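Local coordinates for protein ferulic acid esterase, AmCE1/Fae1A (Anaeromyces mucronatus, PDB 5CXX) that probably hydrolyses feruloyl esters as an esterase of the alpha/beta-hydrolase fold, and binds ferulic acid in its pocket, at residues 59-64 / 177-182; 100-103 / 108-111; 117-122 / 191-196; 154-159 / 251-256; 162-167 / 197-202. One frame throughout, in Å; residues are numbered along the deposited sequence.

In the fold
Interaction 1 lies deepest, about 3 Å from the centre of the chain to its own centre, and is carried by two buried rings on strands of the main sheet. Interaction 4, partly buried, sits about 7 Å from it, centre to centre, on the strand between those two; it turns to polar chemistry where Ser156 meets His253. Interaction 3, farther out, is also buried and grips the phenol end of the ferulic acid that interactions 1 and 4 touch too. Helix 157-168 serves both interaction 4 and interaction 5. Interactions 2 and 5 are surface contacts: each rests on one tyrosine and a bridging water, with a direct backbone bond in 2 and a CH-pi contact in 5.

Interaction 1. Residues 59-64 / 177-182; sequences VYYLHG and GAFAPA. With FER (3-(4-hydroxy-3-methoxyphenyl)-2-propenoic acid), chain D.
Tyr61 and Phe179 meet in the core of the alpha/beta-hydrolase sheet, reaching across a strand that separates their own: strands 58-62 and 175-179 both flank strand 150-155. The backbones are accordingly far apart, 8.9 Å from Tyr61 CA to Gly177 CA at the nearest, and each of the two residues gives 37 Å² to the contact. Phe179 sends its CB toward strand 58-62. Tyr61 gets there through its length: CG lies anti to the backbone N (chi1 -166°), which carries the phenol end over to the neighbouring ring. Its OH arrives at the edge of Phe179, near the ring plane and 3.6 Å from CE2, while Tyr61 CE1 lies 3.8 Å from that same Phe179 CE2. The planes stand at 88° and the centroids lie 5.9 Å apart, an oblique pair. Phe262 stacks on Tyr61, and Leu215 and Asp217 of strand 213-219 touch Phe179. Beyond the strand ends both segments run to the ferulic acid: Ala182 CB is 3.7 Å from its C2, and Gly64 CA is 3.6 Å from its O1. Next to that glycine, His63 ND1 donates in its ring plane to a lone pair of Gly64 O, at 2.8 Å.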
# COMPACT_ATOMS: atom_id res chain seq x y z
N VAL A 59 6.26 -6.35 -2.91
CA VAL A 59 5.16 -5.46 -2.53
C VAL A 59 5.63 -4.47 -1.46
O VAL A 59 6.21 -4.88 -0.46
CB VAL A 59 3.90 -6.24 -2.06
CG1 VAL A 59 4.16 -7.19 -0.96
CG2 VAL A 59 2.77 -5.27 -1.63
N TYR A 60 5.43 -3.18 -1.73
CA TYR A 60 5.66 -2.15 -0.71
C TYR A 60 4.34 -1.81 -0.06
O TYR A 60 3.40 -1.48 -0.79
CB TYR A 60 6.26 -0.90 -1.39
CG TYR A 60 7.58 -1.16 -2.06
CD1 TYR A 60 8.73 -1.11 -1.30
CD2 TYR A 60 7.64 -1.52 -3.41
CE1 TYR A 60 9.97 -1.38 -1.89
CE2 TYR A 60 8.87 -1.80 -4.01
CZ TYR A 60 10.03 -1.75 -3.21
OH TYR A 60 11.27 -2.04 -3.82
N TYR A 61 4.25 -1.94 1.27
CA TYR A 61 2.96 -1.80 1.99
C TYR A 61 3.07 -0.65 2.99
O TYR A 61 3.92 -0.72 3.92
CB TYR A 61 2.70 -3.14 2.69
CG TYR A 61 1.29 -3.38 3.24
CD1 TYR A 61 0.28 -2.40 3.23
CD2 TYR A 61 1.00 -4.63 3.78
CE1 TYR A 61 -1.00 -2.73 3.72
CE2 TYR A 61 -0.30 -4.94 4.27
CZ TYR A 61 -1.26 -3.96 4.24
OH TYR A 61 -2.52 -4.24 4.71
N LEU A 62 2.27 0.39 2.79
CA LEU A 62 2.43 1.68 3.46
C LEU A 62 1.43 1.86 4.60
O LEU A 62 0.22 1.81 4.38
CB LEU A 62 2.23 2.82 2.43
CG LEU A 62 3.00 2.68 1.09
CD1 LEU A 62 2.89 4.02 0.37
CD2 LEU A 62 4.50 2.32 1.28
N HIS A 63 1.94 2.17 5.82
CA HIS A 63 1.06 2.50 6.92
C HIS A 63 0.35 3.83 6.80
O HIS A 63 0.59 4.62 5.87
CB HIS A 63 1.93 2.51 8.20
CG HIS A 63 3.01 3.58 8.20
ND1 HIS A 63 2.72 4.91 8.41
CD2 HIS A 63 4.35 3.49 8.04
CE1 HIS A 63 3.86 5.62 8.39
NE2 HIS A 63 4.86 4.77 8.15
N GLY A 64 -0.52 4.10 7.76
CA GLY A 64 -1.30 5.32 7.78
C GLY A 64 -0.69 6.47 8.58
O GLY A 64 0.49 6.44 9.03
N GLY A 177 -2.89 -0.94 -4.50
CA GLY A 177 -3.93 -1.33 -3.57
C GLY A 177 -4.14 -0.24 -2.56
O GLY A 177 -3.22 0.22 -1.88
N ALA A 178 -5.39 0.16 -2.37
CA ALA A 178 -5.66 1.29 -1.50
C ALA A 178 -6.74 0.88 -0.52
O ALA A 178 -7.93 0.76 -0.92
CB ALA A 178 -6.14 2.53 -2.33
N PHE A 179 -6.38 0.67 0.75
CA PHE A 179 -7.37 0.22 1.75
C PHE A 179 -7.76 1.41 2.59
O PHE A 179 -6.93 1.93 3.35
CB PHE A 179 -6.78 -0.94 2.61
CG PHE A 179 -5.98 -1.96 1.78
CD1 PHE A 179 -6.39 -2.32 0.50
CD2 PHE A 179 -4.76 -2.48 2.30
CE1 PHE A 179 -5.64 -3.17 -0.28
CE2 PHE A 179 -4.01 -3.38 1.52
CZ PHE A 179 -4.43 -3.73 0.22
N ALA A 180 -8.98 1.89 2.36
CA ALA A 180 -9.55 3.07 3.04
C ALA A 180 -8.69 4.31 2.85
O ALA A 180 -8.31 4.95 3.84
CB ALA A 180 -9.78 2.79 4.55
N PRO A 181 -8.43 4.71 1.60
CA PRO A 181 -7.57 5.88 1.37
C PRO A 181 -8.13 7.22 1.92
O PRO A 181 -9.33 7.51 1.91
CB PRO A 181 -7.47 5.94 -0.18
CG PRO A 181 -8.78 5.30 -0.69
CD PRO A 181 -8.88 4.10 0.32
N ALA A 182 -7.19 8.01 2.44
CA ALA A 182 -7.47 9.30 3.06
C ALA A 182 -7.89 10.37 2.03
O ALA A 182 -7.49 10.27 0.85
CB ALA A 182 -6.17 9.74 3.84
C4 FER D . -7.65 13.70 6.94
C5 FER D . -8.25 12.70 7.76
C6 FER D . -7.61 11.51 7.95
C3 FER D . -6.45 13.40 6.28
C2 FER D . -5.77 12.23 6.48
C1 FER D . -6.36 11.27 7.29
C10 FER D . -4.90 14.01 4.68
C7 FER D . -5.61 10.00 7.52
C8 FER D . -5.86 9.14 8.52
C9 FER D . -5.00 7.88 8.62
O1 FER D . -4.05 7.63 7.82
O2 FER D . -5.24 7.07 9.56
O4 FER D . -8.20 14.92 6.68
O3 FER D . -6.00 14.42 5.50

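Interaction 2. Residues 100-103 / 108-111; sequences DVYA and TAVT
Tyr102 spans the surface loop between strand 95-99 and helix 116-123, its hydroxyl meeting the backbone of Ala109 and Val110 and so tying the two limbs of the loop together. The tight part of the contact is confined to this one oxygen. Val110 N donates to Tyr102 OH at 3.0 Å with an N-H...O angle of 166°, close to straight, and Tyr102 OH also lies 3.4 Å from Ala109 CA. The phenol proton goes elsewhere: Tyr102 OH donates to a water at 2.7 Å, and that water donates in turn to Thr108 O at 2.9 Å. One hydroxyl thus accepts from one backbone amide and reaches a carbonyl two residues earlier through solvent. With chi1 at 180°, the ring is trans to the backbone N and runs out to residues 108-111.

The rest is loose. Val110 CG2 comes no closer to Tyr102 OH than 3.9 Å, and Ala109 is exposed; Tyr102 supplies 66 Å² of the 114 Å² buried in all. The ring of Tyr118 on helix 116-123 meets that of Tyr102, their planes inclined at about 40°. A phenylalanine here would probably keep much of that ring contact but leave the Val110 N-H without its acceptor and the bridging water without its donor. At the base of the tyrosine an Asx turn fixes the backbone: Tyr102 N donates to Asp100 OD1 at 3.1 Å, from above the carboxylate and 36° out of its plane.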
# COMPACT_ATOMS: atom_id res chain seq x y z
N ASP A 100 8.83 3.24 6.49
CA ASP A 100 8.34 4.41 7.23
C ASP A 100 7.95 5.46 6.20
O ASP A 100 8.80 5.91 5.41
CB ASP A 100 9.48 4.90 8.14
CG ASP A 100 9.14 6.20 8.87
OD1 ASP A 100 8.05 6.78 8.63
OD2 ASP A 100 10.02 6.61 9.70
N VAL A 101 6.65 5.73 6.09
CA VAL A 101 6.12 6.53 4.97
C VAL A 101 6.28 8.03 5.22
O VAL A 101 6.17 8.83 4.28
CB VAL A 101 4.61 6.21 4.75
CG1 VAL A 101 4.05 6.91 3.45
CG2 VAL A 101 4.50 4.69 4.63
N TYR A 102 6.61 8.41 6.46
CA TYR A 102 6.71 9.86 6.74
C TYR A 102 8.14 10.28 6.43
O TYR A 102 9.08 10.06 7.22
CB TYR A 102 6.34 10.16 8.20
CG TYR A 102 6.44 11.66 8.51
CD1 TYR A 102 5.71 12.57 7.72
CD2 TYR A 102 7.30 12.13 9.51
CE1 TYR A 102 5.85 13.93 7.95
CE2 TYR A 102 7.43 13.52 9.75
CZ TYR A 102 6.72 14.40 8.97
OH TYR A 102 6.84 15.73 9.23
N ALA A 103 8.32 10.89 5.24
CA ALA A 103 9.66 11.20 4.74
C ALA A 103 9.83 12.67 4.39
O ALA A 103 10.04 13.03 3.25
CB ALA A 103 9.93 10.31 3.47
N THR A 108 11.37 20.41 7.43
CA THR A 108 9.92 20.34 7.37
C THR A 108 9.33 19.25 8.21
O THR A 108 8.10 19.06 8.18
CB THR A 108 9.39 20.16 5.96
OG1 THR A 108 9.68 18.82 5.51
CG2 THR A 108 10.06 21.13 5.06
N ALA A 109 10.13 18.61 9.07
CA ALA A 109 9.57 17.56 9.92
C ALA A 109 8.79 18.20 11.07
O ALA A 109 9.29 19.17 11.74
CB ALA A 109 10.71 16.66 10.49
N VAL A 110 7.55 17.74 11.28
CA VAL A 110 6.72 18.27 12.33
C VAL A 110 6.05 17.09 13.05
O VAL A 110 6.08 15.94 12.58
CB VAL A 110 5.64 19.27 11.79
CG1 VAL A 110 6.32 20.44 11.10
CG2 VAL A 110 4.65 18.54 10.84
N THR A 111 5.47 17.41 14.21
CA THR A 111 4.87 16.37 15.01
C THR A 111 3.56 15.87 14.37
O THR A 111 2.90 16.62 13.64
CB THR A 111 4.68 16.92 16.44
OG1 THR A 111 4.51 15.83 17.34
CG2 THR A 111 3.52 17.88 16.50
O HOH W 1 6.14 17.23 7.10

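Interaction 3. Residues 117-122 / 191-196; sequences EYYKGY and SFSGKH. With FER (3-(4-hydroxy-3-methoxyphenyl)-2-propenoic acid), chain D.
The phenol end of the ferulic acid pocket closes where Tyr119, on helix 116-123, meets Ser193 and His196 of the hairpin formed by strands 188-190 and 194-196, which may belong to the beta-clamp described for this enzyme. Tyr119 OH and Ser193 OG share a hydrogen bond of 2.9 Å, in which either may be the donor; the serine oxygen lies at the edge of the tyrosine ring, near its plane. Ser193 OG stands between its backbone N and carbonyl carbon (chi1 57°), and this places it beside both the tyrosine and the ligand. The ring of Tyr119 also forms a floor for the ligand methoxy group: C10 of the ferulic acid sits over the centre of one face, 3.3 Å above the plane. The polar grip comes from His196. Its NE2 donates to both oxygens on the ligand ring, 3.0 Å to the methoxy O3 and 2.9 Å to the phenol O4, with N-H...O angles of 149° and 135°, a forked bond with neither branch straight. On the far side of the imidazole, ND1 makes a weak bond to Gly194 O. Asp190 also bonds the ligand and touches His196. A donor that spans adjacent methoxy and hydroxyl oxygens, set beside an aromatic face under the methyl, would suit the 3-methoxy-4-hydroxy pattern, consistent with recognition of the feruloyl group.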
# COMPACT_ATOMS: atom_id res chain seq x y z
N GLU A 117 0.98 20.59 6.93
CA GLU A 117 2.43 20.46 6.97
C GLU A 117 2.86 19.06 7.26
O GLU A 117 3.82 18.58 6.68
CB GLU A 117 3.02 21.44 8.02
CG GLU A 117 4.55 21.47 7.97
CD GLU A 117 5.11 21.97 6.63
OE1 GLU A 117 4.40 22.73 5.93
OE2 GLU A 117 6.27 21.64 6.31
N TYR A 118 2.15 18.36 8.15
CA TYR A 118 2.53 16.96 8.40
C TYR A 118 2.26 16.07 7.15
O TYR A 118 3.05 15.18 6.78
CB TYR A 118 1.78 16.42 9.67
CG TYR A 118 2.13 14.99 10.03
CD1 TYR A 118 3.44 14.66 10.43
CD2 TYR A 118 1.15 14.00 10.08
CE1 TYR A 118 3.75 13.34 10.75
CE2 TYR A 118 1.44 12.70 10.44
CZ TYR A 118 2.76 12.37 10.77
OH TYR A 118 3.04 11.04 11.08
N TYR A 119 1.14 16.33 6.45
CA TYR A 119 0.88 15.54 5.26
C TYR A 119 1.97 15.62 4.21
O TYR A 119 2.15 14.63 3.46
CB TYR A 119 -0.44 16.01 4.62
CG TYR A 119 -1.64 16.05 5.54
CD1 TYR A 119 -1.78 15.21 6.67
CD2 TYR A 119 -2.71 16.90 5.24
CE1 TYR A 119 -2.89 15.28 7.48
CE2 TYR A 119 -3.85 16.92 6.05
CZ TYR A 119 -3.92 16.12 7.15
OH TYR A 119 -5.03 16.21 7.97
N LYS A 120 2.63 16.78 4.09
CA LYS A 120 3.67 16.94 3.05
C LYS A 120 4.75 15.85 3.12
O LYS A 120 5.32 15.46 2.10
CB LYS A 120 4.35 18.31 3.17
CG LYS A 120 3.37 19.45 2.76
CD LYS A 120 4.12 20.77 2.94
CE LYS A 120 3.18 21.97 2.67
NZ LYS A 120 3.89 23.23 3.04
N GLY A 121 5.06 15.38 4.33
CA GLY A 121 6.04 14.31 4.49
C GLY A 121 5.62 12.98 3.90
O GLY A 121 6.47 12.23 3.37
N TYR A 122 4.32 12.72 3.90
CA TYR A 122 3.80 11.55 3.22
C TYR A 122 3.83 11.75 1.71
O TYR A 122 4.14 10.82 0.93
CB TYR A 122 2.32 11.23 3.70
CG TYR A 122 2.33 10.68 5.11
CD1 TYR A 122 2.49 11.53 6.21
CD2 TYR A 122 2.18 9.28 5.31
CE1 TYR A 122 2.56 10.98 7.52
CE2 TYR A 122 2.22 8.74 6.63
CZ TYR A 122 2.43 9.59 7.67
OH TYR A 122 2.49 9.06 8.98
N SER A 191 -13.76 17.16 8.21
CA SER A 191 -13.84 17.69 9.56
C SER A 191 -12.49 17.65 10.30
O SER A 191 -12.32 18.32 11.29
CB SER A 191 -14.87 16.89 10.36
OG SER A 191 -14.42 15.52 10.42
N PHE A 192 -11.57 16.82 9.86
CA PHE A 192 -10.27 16.69 10.52
C PHE A 192 -9.34 17.84 10.20
O PHE A 192 -8.65 18.35 11.11
CB PHE A 192 -9.64 15.36 10.09
CG PHE A 192 -10.32 14.16 10.67
CD1 PHE A 192 -11.38 13.57 10.01
CD2 PHE A 192 -9.90 13.64 11.88
CE1 PHE A 192 -12.05 12.49 10.55
CE2 PHE A 192 -10.56 12.55 12.43
CZ PHE A 192 -11.67 11.98 11.75
N SER A 193 -9.23 18.23 8.92
CA SER A 193 -8.36 19.37 8.65
C SER A 193 -8.90 20.37 7.62
O SER A 193 -8.16 21.23 7.14
CB SER A 193 -6.95 18.93 8.23
OG SER A 193 -7.02 18.11 7.09
N GLY A 194 -10.20 20.34 7.37
CA GLY A 194 -10.73 21.46 6.60
C GLY A 194 -10.44 21.27 5.13
O GLY A 194 -10.61 20.16 4.60
N LYS A 195 -10.06 22.35 4.45
CA LYS A 195 -9.80 22.30 3.01
C LYS A 195 -8.61 21.44 2.71
O LYS A 195 -7.58 21.58 3.40
CB LYS A 195 -9.52 23.72 2.45
CG LYS A 195 -10.79 24.53 2.21
CD LYS A 195 -10.55 25.61 1.12
CE LYS A 195 -11.52 26.80 1.21
NZ LYS A 195 -12.05 27.15 -0.15
N HIS A 196 -8.73 20.57 1.70
CA HIS A 196 -7.61 19.86 1.13
C HIS A 196 -7.45 20.38 -0.30
O HIS A 196 -8.37 20.19 -1.09
CB HIS A 196 -7.86 18.37 1.10
CG HIS A 196 -7.97 17.75 2.45
ND1 HIS A 196 -8.97 18.07 3.35
CD2 HIS A 196 -7.19 16.84 3.07
CE1 HIS A 196 -8.80 17.36 4.46
NE2 HIS A 196 -7.73 16.60 4.31
C4 FER D . -7.65 13.70 6.94
C5 FER D . -8.25 12.70 7.76
C6 FER D . -7.61 11.51 7.95
C3 FER D . -6.45 13.40 6.28
C2 FER D . -5.77 12.23 6.48
C1 FER D . -6.36 11.27 7.29
C10 FER D . -4.90 14.01 4.68
C7 FER D . -5.61 10.00 7.52
C8 FER D . -5.86 9.14 8.52
C9 FER D . -5.00 7.88 8.62
O1 FER D . -4.05 7.63 7.82
O2 FER D . -5.24 7.07 9.56
O4 FER D . -8.20 14.92 6.68
O3 FER D . -6.00 14.42 5.50

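Interaction 4. Residues 154-159 / 251-256; sequences GFSMGA and ADHDWN. With FER (3-(4-hydroxy-3-methoxyphenyl)-2-propenoic acid), chain D.
Ser156 and His253 bring their backbones to within 8.2 Å, CA to CA, each from a sharp turn: Ser156 sits at phi 59°, psi -118° between strand 150-155 and helix 157-168, and His253 is the centre of an inverse gamma turn just ahead of helix 255-266. The first turn is tight, with Gly158 N bonded to Phe155 O at 2.8 Å, and a side chain on Gly154 would run into Gly158 O. This Gly-Phe-Ser-Met-Gly sequence has the form of a nucleophile elbow, and with Asp222, hydrogen-bonded to His253 ND1, it fits the Ser-His-Asp triad of alpha/beta-hydrolases, so Ser156 is probably the nucleophile. Both triad residues here were modelled in two conformers. In the one described, Ser156 OG lies at the edge of the imidazole, 2.7 Å from His253 NE2 in a hydrogen bond whose direction is open. Phe155 covers one face of that imidazole, CZ 3.5 Å from His253 CD2, with the planes inclined at 36°. The ligand carboxylate enters beside them: Met157 N donates to ferulic acid O1 at 2.8 Å, as an oxyanion-hole amide would, and His253 NE2 reaches ferulic acid O2 only weakly, at 3.4 Å.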
# COMPACT_ATOMS: atom_id res chain seq x y z
N GLY A 154 -1.47 0.18 0.63
CA GLY A 154 -1.38 0.93 1.88
C GLY A 154 -2.73 1.06 2.55
O GLY A 154 -3.76 0.75 1.97
N PHE A 155 -2.67 1.55 3.79
CA PHE A 155 -3.86 1.85 4.55
C PHE A 155 -3.96 3.35 4.82
O PHE A 155 -2.97 3.95 5.22
CB PHE A 155 -3.78 1.12 5.88
CG PHE A 155 -4.87 1.49 6.86
CD1 PHE A 155 -6.20 1.25 6.57
CD2 PHE A 155 -4.51 2.00 8.14
CE1 PHE A 155 -7.20 1.53 7.51
CE2 PHE A 155 -5.53 2.30 9.09
CZ PHE A 155 -6.85 2.07 8.77
N SER A 156 -5.15 3.90 4.56
CA SER A 156 -5.53 5.27 4.97
C SER A 156 -4.56 6.25 4.36
O SER A 156 -4.54 6.36 3.11
CB SER A 156 -5.66 5.39 6.47
OG SER A 156 -6.48 6.51 6.73
N MET A 157 -3.79 7.02 5.14
CA MET A 157 -2.88 7.91 4.45
C MET A 157 -1.92 7.15 3.51
O MET A 157 -1.50 7.67 2.47
CB MET A 157 -2.02 8.72 5.49
CG MET A 157 -1.28 9.90 4.83
SD MET A 157 -2.48 11.24 4.41
CE MET A 157 -1.34 12.51 3.82
N GLY A 158 -1.54 5.93 3.90
CA GLY A 158 -0.63 5.11 3.06
C GLY A 158 -1.35 4.64 1.78
O GLY A 158 -0.69 4.40 0.77
N ALA A 159 -2.67 4.54 1.85
CA ALA A 159 -3.48 4.19 0.68
C ALA A 159 -3.64 5.42 -0.27
O ALA A 159 -3.63 5.25 -1.50
CB ALA A 159 -4.86 3.71 1.15
N ALA A 251 -17.82 -2.34 8.53
CA ALA A 251 -16.47 -2.06 8.98
C ALA A 251 -16.15 -0.58 9.10
O ALA A 251 -16.73 0.28 8.44
CB ALA A 251 -15.43 -2.73 8.08
N ASP A 252 -15.25 -0.30 10.04
CA ASP A 252 -14.80 1.06 10.32
C ASP A 252 -13.35 1.15 9.85
O ASP A 252 -12.90 0.38 9.00
CB ASP A 252 -14.95 1.32 11.83
CG ASP A 252 -15.09 2.81 12.21
OD1 ASP A 252 -14.31 3.69 11.76
OD2 ASP A 252 -15.94 3.11 13.10
N HIS A 253 -12.60 2.10 10.42
CA HIS A 253 -11.17 2.30 10.10
C HIS A 253 -10.39 1.22 10.89
O HIS A 253 -9.86 1.46 11.98
CB HIS A 253 -10.74 3.73 10.50
CG HIS A 253 -9.73 4.36 9.57
ND1 HIS A 253 -9.90 4.46 8.19
CD2 HIS A 253 -8.52 4.93 9.84
CE1 HIS A 253 -8.87 5.06 7.66
NE2 HIS A 253 -8.01 5.36 8.64
N ASP A 254 -10.41 -0.01 10.37
CA ASP A 254 -9.99 -1.13 11.22
C ASP A 254 -9.40 -2.29 10.41
O ASP A 254 -9.30 -2.25 9.16
CB ASP A 254 -11.21 -1.62 12.08
CG ASP A 254 -12.37 -2.21 11.25
OD1 ASP A 254 -12.18 -2.82 10.18
OD2 ASP A 254 -13.57 -2.04 11.64
N TRP A 255 -9.03 -3.34 11.16
CA TRP A 255 -8.30 -4.44 10.53
C TRP A 255 -9.23 -5.33 9.72
O TRP A 255 -8.73 -6.11 8.89
CB TRP A 255 -7.57 -5.25 11.61
CG TRP A 255 -6.29 -4.59 12.00
CD1 TRP A 255 -5.99 -3.95 13.20
CD2 TRP A 255 -5.07 -4.58 11.24
NE1 TRP A 255 -4.71 -3.49 13.19
CE2 TRP A 255 -4.11 -3.88 12.01
CE3 TRP A 255 -4.70 -5.10 9.98
CZ2 TRP A 255 -2.80 -3.69 11.59
CZ3 TRP A 255 -3.36 -4.89 9.54
CH2 TRP A 255 -2.45 -4.19 10.36
N ASN A 256 -10.56 -5.25 9.95
CA ASN A 256 -11.47 -5.94 9.01
C ASN A 256 -11.38 -5.31 7.61
O ASN A 256 -11.31 -6.07 6.62
CB ASN A 256 -12.91 -5.94 9.56
CG ASN A 256 -13.08 -6.89 10.77
OD1 ASN A 256 -12.38 -7.92 10.84
ND2 ASN A 256 -13.99 -6.57 11.72
C4 FER D . -7.65 13.70 6.94
C5 FER D . -8.25 12.70 7.76
C6 FER D . -7.61 11.51 7.95
C3 FER D . -6.45 13.40 6.28
C2 FER D . -5.77 12.23 6.48
C1 FER D . -6.36 11.27 7.29
C10 FER D . -4.90 14.01 4.68
C7 FER D . -5.61 10.00 7.52
C8 FER D . -5.86 9.14 8.52
C9 FER D . -5.00 7.88 8.62
O1 FER D . -4.05 7.63 7.82
O2 FER D . -5.24 7.07 9.56
O4 FER D . -8.20 14.92 6.68
O3 FER D . -6.00 14.42 5.50

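Interaction 5. Residues 162-167 / 197-202; sequences SLYIGY and EGLISE
Leu199 is the first residue of 197-202 to meet helix 157-168, and it does so through a methyl laid over the ring of Tyr164. CD1 stands 3.8 Å from the ring centroid and 14° off the normal, a CH-pi contact over one face. The two side chains cross at about a right angle, with Leu199 CB also near the rim of the ring, 4.0 Å from Tyr164 CE1. A chi1 of 173° swings the tyrosine ring away from its own backbone N and out from the helix to the loop. The carbonyl of the same leucine adds a polar link: a water donates to Leu199 O at 3.1 Å and lies 3.1 Å from Tyr164 OH. Ile200 follows, placing CG2 at the edge of the tyrosine ring, 4.4 Å from CE1, so that leucine and isoleucine take a face and an edge of one ring. Were an alanine to stand in place of Tyr164, the Leu199 methyl would be likely to lose its aromatic bed and the water its hydroxyl partner. Backbone hydrogen bonds join Leu199 to Gly184 and Ile200 to Ile185. Farther on, Glu202 turns to helix 228-238, touching Ile235 and Arg238. Across the contact, Tyr164 packs on Ile126 of helix 125-140, while Leu163 touches Val176 and Ala178 of strand 175-179.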
# COMPACT_ATOMS: atom_id res chain seq x y z
N SER A 162 -0.31 5.46 -1.88
CA SER A 162 -0.19 4.39 -2.89
C SER A 162 -0.92 4.75 -4.18
O SER A 162 -0.41 4.49 -5.28
CB SER A 162 -0.76 3.06 -2.35
OG SER A 162 0.03 2.57 -1.31
N LEU A 163 -2.12 5.34 -4.06
CA LEU A 163 -2.85 5.69 -5.28
C LEU A 163 -2.15 6.83 -6.03
O LEU A 163 -2.06 6.81 -7.27
CB LEU A 163 -4.27 6.18 -4.93
CG LEU A 163 -5.22 5.03 -4.63
CD1 LEU A 163 -6.54 5.56 -3.95
CD2 LEU A 163 -5.60 4.26 -5.94
N TYR A 164 -1.63 7.81 -5.27
CA TYR A 164 -0.95 8.94 -5.91
C TYR A 164 0.27 8.42 -6.70
O TYR A 164 0.48 8.79 -7.87
CB TYR A 164 -0.54 9.93 -4.81
CG TYR A 164 0.34 11.07 -5.28
CD1 TYR A 164 -0.13 11.98 -6.22
CD2 TYR A 164 1.57 11.26 -4.68
CE1 TYR A 164 0.68 13.04 -6.62
CE2 TYR A 164 2.39 12.35 -5.07
CZ TYR A 164 1.93 13.19 -6.06
OH TYR A 164 2.72 14.27 -6.43
N ILE A 165 1.10 7.63 -6.02
CA ILE A 165 2.31 7.17 -6.68
C ILE A 165 1.96 6.21 -7.81
O ILE A 165 2.55 6.24 -8.92
CB ILE A 165 3.26 6.51 -5.65
CG1 ILE A 165 3.76 7.55 -4.63
CG2 ILE A 165 4.45 5.87 -6.43
CD1 ILE A 165 4.45 6.84 -3.41
N GLY A 166 1.02 5.29 -7.56
CA GLY A 166 0.65 4.26 -8.55
C GLY A 166 0.06 4.87 -9.82
O GLY A 166 0.22 4.25 -10.90
N TYR A 167 -0.61 6.03 -9.72
CA TYR A 167 -1.14 6.63 -10.94
C TYR A 167 -0.13 7.62 -11.53
O TYR A 167 0.01 7.64 -12.80
CB TYR A 167 -2.52 7.30 -10.70
CG TYR A 167 -3.59 6.24 -10.80
CD1 TYR A 167 -3.93 5.49 -9.66
CD2 TYR A 167 -4.25 6.00 -12.01
CE1 TYR A 167 -4.89 4.48 -9.74
CE2 TYR A 167 -5.21 4.96 -12.12
CZ TYR A 167 -5.53 4.22 -10.96
OH TYR A 167 -6.46 3.20 -11.12
N GLU A 197 -6.35 21.05 -0.63
CA GLU A 197 -6.24 21.61 -1.98
C GLU A 197 -6.18 20.57 -3.09
O GLU A 197 -6.59 20.88 -4.25
CB GLU A 197 -5.02 22.52 -2.06
CG GLU A 197 -5.19 23.71 -1.13
CD GLU A 197 -6.24 24.72 -1.61
OE1 GLU A 197 -6.76 24.61 -2.75
OE2 GLU A 197 -6.63 25.58 -0.78
N GLY A 198 -5.72 19.37 -2.74
CA GLY A 198 -5.58 18.29 -3.70
C GLY A 198 -4.13 18.24 -4.23
O GLY A 198 -3.56 19.29 -4.60
N LEU A 199 -3.56 17.04 -4.30
CA LEU A 199 -2.30 16.91 -4.99
C LEU A 199 -2.41 17.15 -6.48
O LEU A 199 -1.47 17.65 -7.11
CB LEU A 199 -1.76 15.51 -4.73
CG LEU A 199 -1.45 15.19 -3.25
CD1 LEU A 199 -1.10 13.70 -3.01
CD2 LEU A 199 -0.33 16.06 -2.70
N ILE A 200 -3.56 16.76 -7.03
CA ILE A 200 -3.83 16.86 -8.45
C ILE A 200 -5.30 17.24 -8.60
O ILE A 200 -6.07 17.08 -7.65
CB ILE A 200 -3.54 15.54 -9.21
CG1 ILE A 200 -4.27 14.38 -8.55
CG2 ILE A 200 -1.98 15.33 -9.21
CD1 ILE A 200 -4.10 13.00 -9.25
N SER A 201 -5.71 17.67 -9.79
CA SER A 201 -7.13 17.83 -10.03
C SER A 201 -7.80 16.45 -10.27
O SER A 201 -7.15 15.46 -10.56
CB SER A 201 -7.36 18.71 -11.25
OG SER A 201 -6.93 18.00 -12.43
N GLU A 202 -9.13 16.41 -10.21
CA GLU A 202 -9.82 15.18 -10.52
C GLU A 202 -9.51 14.67 -11.95
O GLU A 202 -9.25 13.51 -12.14
CB GLU A 202 -11.33 15.42 -10.33
CG GLU A 202 -11.66 15.62 -8.83
CD GLU A 202 -13.14 15.75 -8.56
OE1 GLU A 202 -13.92 15.94 -9.53
OE2 GLU A 202 -13.55 15.71 -7.37
O HOH W 2 1.31 16.61 -7.88